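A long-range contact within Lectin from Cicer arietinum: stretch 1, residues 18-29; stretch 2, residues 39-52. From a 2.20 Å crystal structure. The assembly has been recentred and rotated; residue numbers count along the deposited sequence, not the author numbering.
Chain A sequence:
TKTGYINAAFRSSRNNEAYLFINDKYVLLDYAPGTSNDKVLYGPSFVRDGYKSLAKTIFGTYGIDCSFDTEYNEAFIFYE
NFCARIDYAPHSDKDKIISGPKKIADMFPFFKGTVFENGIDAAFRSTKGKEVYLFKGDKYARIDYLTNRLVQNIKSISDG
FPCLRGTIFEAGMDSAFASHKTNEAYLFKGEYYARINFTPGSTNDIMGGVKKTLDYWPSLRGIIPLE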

# COMPACT_ATOMS: atom_id res chain seq x y z
N ALA A 18 -25.60 0.94 6.93
CA ALA A 18 -24.24 1.51 6.96
C ALA A 18 -23.21 0.41 7.21
O ALA A 18 -23.49 -0.55 7.92
CB ALA A 18 -24.11 2.62 8.02
N TYR A 19 -22.04 0.58 6.60
CA TYR A 19 -20.88 -0.30 6.77
C TYR A 19 -19.96 0.30 7.84
O TYR A 19 -19.61 1.48 7.78
CB TYR A 19 -20.12 -0.44 5.44
CG TYR A 19 -20.93 -1.10 4.34
CD1 TYR A 19 -20.86 -2.48 4.13
CD2 TYR A 19 -21.80 -0.36 3.54
CE1 TYR A 19 -21.63 -3.11 3.13
CE2 TYR A 19 -22.55 -0.96 2.53
CZ TYR A 19 -22.48 -2.34 2.35
OH TYR A 19 -23.24 -2.93 1.36
N LEU A 20 -19.58 -0.53 8.79
CA LEU A 20 -18.75 -0.17 9.91
C LEU A 20 -17.53 -1.06 9.89
O LEU A 20 -17.66 -2.27 9.80
CB LEU A 20 -19.54 -0.37 11.21
CG LEU A 20 -20.83 0.43 11.33
CD1 LEU A 20 -21.67 -0.11 12.47
CD2 LEU A 20 -20.47 1.88 11.55
N PHE A 21 -16.35 -0.45 9.99
CA PHE A 21 -15.09 -1.16 9.89
C PHE A 21 -14.39 -1.14 11.24
O PHE A 21 -14.30 -0.11 11.89
CB PHE A 21 -14.22 -0.56 8.78
CG PHE A 21 -14.88 -0.63 7.44
CD1 PHE A 21 -14.71 -1.76 6.64
CD2 PHE A 21 -15.75 0.36 7.02
CE1 PHE A 21 -15.37 -1.88 5.42
CE2 PHE A 21 -16.41 0.26 5.80
CZ PHE A 21 -16.21 -0.86 5.00
N ILE A 22 -13.95 -2.32 11.66
CA ILE A 22 -13.32 -2.49 12.95
C ILE A 22 -12.12 -3.38 12.70
O ILE A 22 -12.27 -4.48 12.16
CB ILE A 22 -14.28 -3.19 13.95
CG1 ILE A 22 -15.58 -2.39 14.09
CG2 ILE A 22 -13.58 -3.38 15.30
CD1 ILE A 22 -16.80 -3.27 14.23
N ASN A 23 -10.94 -2.90 13.09
CA ASN A 23 -9.67 -3.56 12.79
C ASN A 23 -9.59 -3.92 11.30
O ASN A 23 -9.73 -3.05 10.44
CB ASN A 23 -9.46 -4.79 13.71
CG ASN A 23 -9.49 -4.44 15.19
OD1 ASN A 23 -9.12 -3.34 15.60
ND2 ASN A 23 -9.91 -5.38 16.01
N ASP A 24 -9.43 -5.21 10.99
CA ASP A 24 -9.41 -5.68 9.62
C ASP A 24 -10.74 -6.35 9.22
O ASP A 24 -10.81 -7.11 8.25
CB ASP A 24 -8.21 -6.62 9.39
CG ASP A 24 -8.21 -7.84 10.32
OD1 ASP A 24 -8.93 -7.85 11.34
OD2 ASP A 24 -7.48 -8.79 10.03
N LYS A 25 -11.79 -6.02 9.96
CA LYS A 25 -13.10 -6.61 9.76
C LYS A 25 -14.15 -5.53 9.48
O LYS A 25 -13.88 -4.31 9.59
CB LYS A 25 -13.52 -7.43 10.99
CG LYS A 25 -12.69 -8.70 11.21
CD LYS A 25 -13.33 -9.55 12.31
CE LYS A 25 -12.62 -10.89 12.52
NZ LYS A 25 -13.57 -11.88 13.11
N TYR A 26 -15.35 -5.98 9.12
CA TYR A 26 -16.49 -5.10 9.00
C TYR A 26 -17.83 -5.76 9.34
O TYR A 26 -17.94 -7.00 9.36
CB TYR A 26 -16.56 -4.50 7.59
CG TYR A 26 -17.09 -5.43 6.52
CD1 TYR A 26 -16.31 -6.47 6.01
CD2 TYR A 26 -18.36 -5.25 5.99
CE1 TYR A 26 -16.78 -7.31 5.02
CE2 TYR A 26 -18.85 -6.09 4.99
CZ TYR A 26 -18.06 -7.12 4.52
OH TYR A 26 -18.52 -7.94 3.52
N VAL A 27 -18.81 -4.90 9.58
CA VAL A 27 -20.21 -5.25 9.74
C VAL A 27 -21.08 -4.36 8.83
O VAL A 27 -20.80 -3.16 8.64
CB VAL A 27 -20.63 -5.07 11.23
CG1 VAL A 27 -22.13 -5.00 11.41
CG2 VAL A 27 -20.06 -6.21 12.07
N LEU A 28 -22.12 -4.96 8.27
CA LEU A 28 -23.16 -4.22 7.60
C LEU A 28 -24.33 -4.12 8.56
O LEU A 28 -24.87 -5.15 8.98
CB LEU A 28 -23.62 -4.93 6.32
CG LEU A 28 -24.89 -4.38 5.62
CD1 LEU A 28 -24.79 -2.88 5.35
CD2 LEU A 28 -25.16 -5.16 4.33
N LEU A 29 -24.71 -2.89 8.89
CA LEU A 29 -25.74 -2.66 9.90
C LEU A 29 -26.99 -2.00 9.30
O LEU A 29 -26.88 -1.08 8.48
CB LEU A 29 -25.17 -1.78 11.03
CG LEU A 29 -26.04 -1.52 12.27
CD1 LEU A 29 -26.11 -2.73 13.19
CD2 LEU A 29 -25.49 -0.33 13.03
N LYS A 39 -30.29 -4.09 13.39
CA LYS A 39 -29.85 -5.47 13.19
C LYS A 39 -28.62 -5.57 12.30
O LYS A 39 -28.48 -4.83 11.32
CB LYS A 39 -30.97 -6.37 12.66
CG LYS A 39 -31.75 -5.82 11.48
CD LYS A 39 -32.59 -6.93 10.84
CE LYS A 39 -33.48 -6.38 9.73
NZ LYS A 39 -33.63 -7.31 8.57
N VAL A 40 -27.75 -6.51 12.65
CA VAL A 40 -26.55 -6.81 11.88
C VAL A 40 -26.98 -7.64 10.69
O VAL A 40 -27.47 -8.76 10.87
CB VAL A 40 -25.52 -7.58 12.73
CG1 VAL A 40 -24.36 -8.07 11.87
CG2 VAL A 40 -25.03 -6.69 13.88
N LEU A 41 -26.82 -7.10 9.49
CA LEU A 41 -27.26 -7.79 8.28
C LEU A 41 -26.18 -8.67 7.67
O LEU A 41 -26.47 -9.54 6.85
CB LEU A 41 -27.73 -6.78 7.24
CG LEU A 41 -28.93 -5.90 7.58
CD1 LEU A 41 -29.09 -4.90 6.45
CD2 LEU A 41 -30.20 -6.73 7.77
N TYR A 42 -24.93 -8.42 8.05
CA TYR A 42 -23.81 -9.19 7.50
C TYR A 42 -22.57 -8.96 8.35
O TYR A 42 -22.28 -7.83 8.74
CB TYR A 42 -23.53 -8.79 6.04
CG TYR A 42 -22.60 -9.74 5.32
CD1 TYR A 42 -23.09 -10.91 4.74
CD2 TYR A 42 -21.24 -9.46 5.20
CE1 TYR A 42 -22.24 -11.79 4.07
CE2 TYR A 42 -20.39 -10.34 4.54
CZ TYR A 42 -20.90 -11.50 3.98
OH TYR A 42 -20.07 -12.37 3.30
N GLY A 43 -21.85 -10.04 8.61
CA GLY A 43 -20.64 -9.96 9.43
C GLY A 43 -20.91 -10.28 10.89
O GLY A 43 -22.00 -10.72 11.23
N PRO A 44 -19.92 -10.07 11.76
CA PRO A 44 -18.63 -9.51 11.37
C PRO A 44 -17.82 -10.43 10.44
O PRO A 44 -17.80 -11.65 10.61
CB PRO A 44 -17.92 -9.24 12.71
CG PRO A 44 -18.63 -10.09 13.71
CD PRO A 44 -20.02 -10.33 13.20
N SER A 45 -17.18 -9.81 9.45
CA SER A 45 -16.47 -10.53 8.42
C SER A 45 -15.12 -9.86 8.17
O SER A 45 -15.00 -8.64 8.27
CB SER A 45 -17.32 -10.51 7.14
OG SER A 45 -16.58 -10.93 6.01
N PHE A 46 -14.10 -10.63 7.81
CA PHE A 46 -12.87 -10.01 7.34
C PHE A 46 -13.14 -9.21 6.07
O PHE A 46 -13.90 -9.67 5.21
CB PHE A 46 -11.79 -11.05 7.06
CG PHE A 46 -11.19 -11.64 8.30
CD1 PHE A 46 -10.33 -10.88 9.09
CD2 PHE A 46 -11.50 -12.94 8.68
CE1 PHE A 46 -9.77 -11.42 10.23
CE2 PHE A 46 -10.95 -13.48 9.83
CZ PHE A 46 -10.08 -12.72 10.61
N VAL A 47 -12.54 -8.03 5.95
CA VAL A 47 -12.64 -7.25 4.71
C VAL A 47 -12.27 -8.12 3.49
O VAL A 47 -12.98 -8.12 2.49
CB VAL A 47 -11.78 -5.97 4.72
CG1 VAL A 47 -11.74 -5.34 3.34
CG2 VAL A 47 -12.29 -4.96 5.77
N ARG A 48 -11.16 -8.85 3.60
CA ARG A 48 -10.64 -9.70 2.52
C ARG A 48 -11.60 -10.81 2.08
O ARG A 48 -11.53 -11.27 0.94
CB ARG A 48 -9.29 -10.30 2.91
CG ARG A 48 -9.35 -11.54 3.80
CD ARG A 48 -7.95 -12.02 4.22
NE ARG A 48 -7.36 -11.03 5.13
CZ ARG A 48 -7.25 -11.17 6.45
NH1 ARG A 48 -7.66 -12.29 7.04
NH2 ARG A 48 -6.71 -10.18 7.17
N ASP A 49 -12.49 -11.25 2.98
CA ASP A 49 -13.44 -12.30 2.63
C ASP A 49 -14.73 -11.72 2.08
O ASP A 49 -15.32 -12.29 1.17
CB ASP A 49 -13.76 -13.19 3.83
CG ASP A 49 -12.53 -13.92 4.34
OD1 ASP A 49 -11.69 -14.31 3.52
OD2 ASP A 49 -12.40 -14.10 5.57
N GLY A 50 -15.15 -10.57 2.62
CA GLY A 50 -16.41 -9.97 2.21
C GLY A 50 -16.30 -9.22 0.90
O GLY A 50 -17.23 -9.22 0.11
N TYR A 51 -15.15 -8.57 0.69
CA TYR A 51 -14.87 -7.84 -0.55
C TYR A 51 -13.75 -8.51 -1.33
O TYR A 51 -12.57 -8.23 -1.10
CB TYR A 51 -14.45 -6.41 -0.22
CG TYR A 51 -15.54 -5.55 0.31
CD1 TYR A 51 -16.32 -4.79 -0.55
CD2 TYR A 51 -15.80 -5.49 1.69
CE1 TYR A 51 -17.33 -3.99 -0.06
CE2 TYR A 51 -16.82 -4.69 2.19
CZ TYR A 51 -17.58 -3.94 1.31
OH TYR A 51 -18.59 -3.14 1.78
N LYS A 52 -14.13 -9.40 -2.24
CA LYS A 52 -13.16 -10.12 -3.08
C LYS A 52 -12.17 -9.19 -3.80
O LYS A 52 -10.97 -9.47 -3.84
CB LYS A 52 -13.88 -11.00 -4.11
CG LYS A 52 -13.90 -12.49 -3.78
CD LYS A 52 -14.32 -12.79 -2.35
CE LYS A 52 -14.48 -14.29 -2.12
NZ LYS A 52 -14.83 -14.62 -0.70
O HOH W 1 -9.44 -8.33 5.95

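Stretch 1 is a hairpin. Strands 18-22 and 25-29 are joined by a type II' turn from Ile-22 to Lys-25. Stretch 2 pairs antiparallel with the second strand, then enters a short helix, 47-50.

Backbone hydrogen bonds hold the pairing. Tyr-26 N donates to Ser-45 O (2.8 Å), and Ser-45 N returns to Tyr-26 O (2.9 Å). Leu-28 N donates to Tyr-42 O (2.9 Å). Leu-28 O accepts from Leu-41 N (2.8 Å) and weakly from Tyr-42 N (3.4 Å). The register slips by one residue on each side of Leu-28, giving two bulges. At Gly-43 a CB would clash with Tyr-26 O, and the backbone angles themselves call for glycine. Pro-44 follows through a cis peptide bond.

Asp-24 ties the turn to the helix start. Its O accepts from Val-47 N (3.0 Å). Water 1 links that same oxygen to Arg-48 N. Asp-24 OD2 forms a salt bridge with Arg-48 NH2 (3.3 Å); the hydrogen bond within it is weak.

The end of the Lys-25 side chain lies over the face of the Phe-46 ring. CE packs its hydrogens on the pi cloud, 3.9 Å from the ring centroid, and the charged NZ, 4.7 Å from it, makes a cation-pi contact.

Tyr-26 has the largest area covered by the other stretch, 135 Å². Its ring packs against apolar atoms: CZ lies 3.6 Å from Tyr-51 CE2, with the rings oblique. Its OH lies close to Gly-50 CA (3.2 Å), where a CB would clash. Val-27 CG1 meets Val-40 CG1 (3.8 Å).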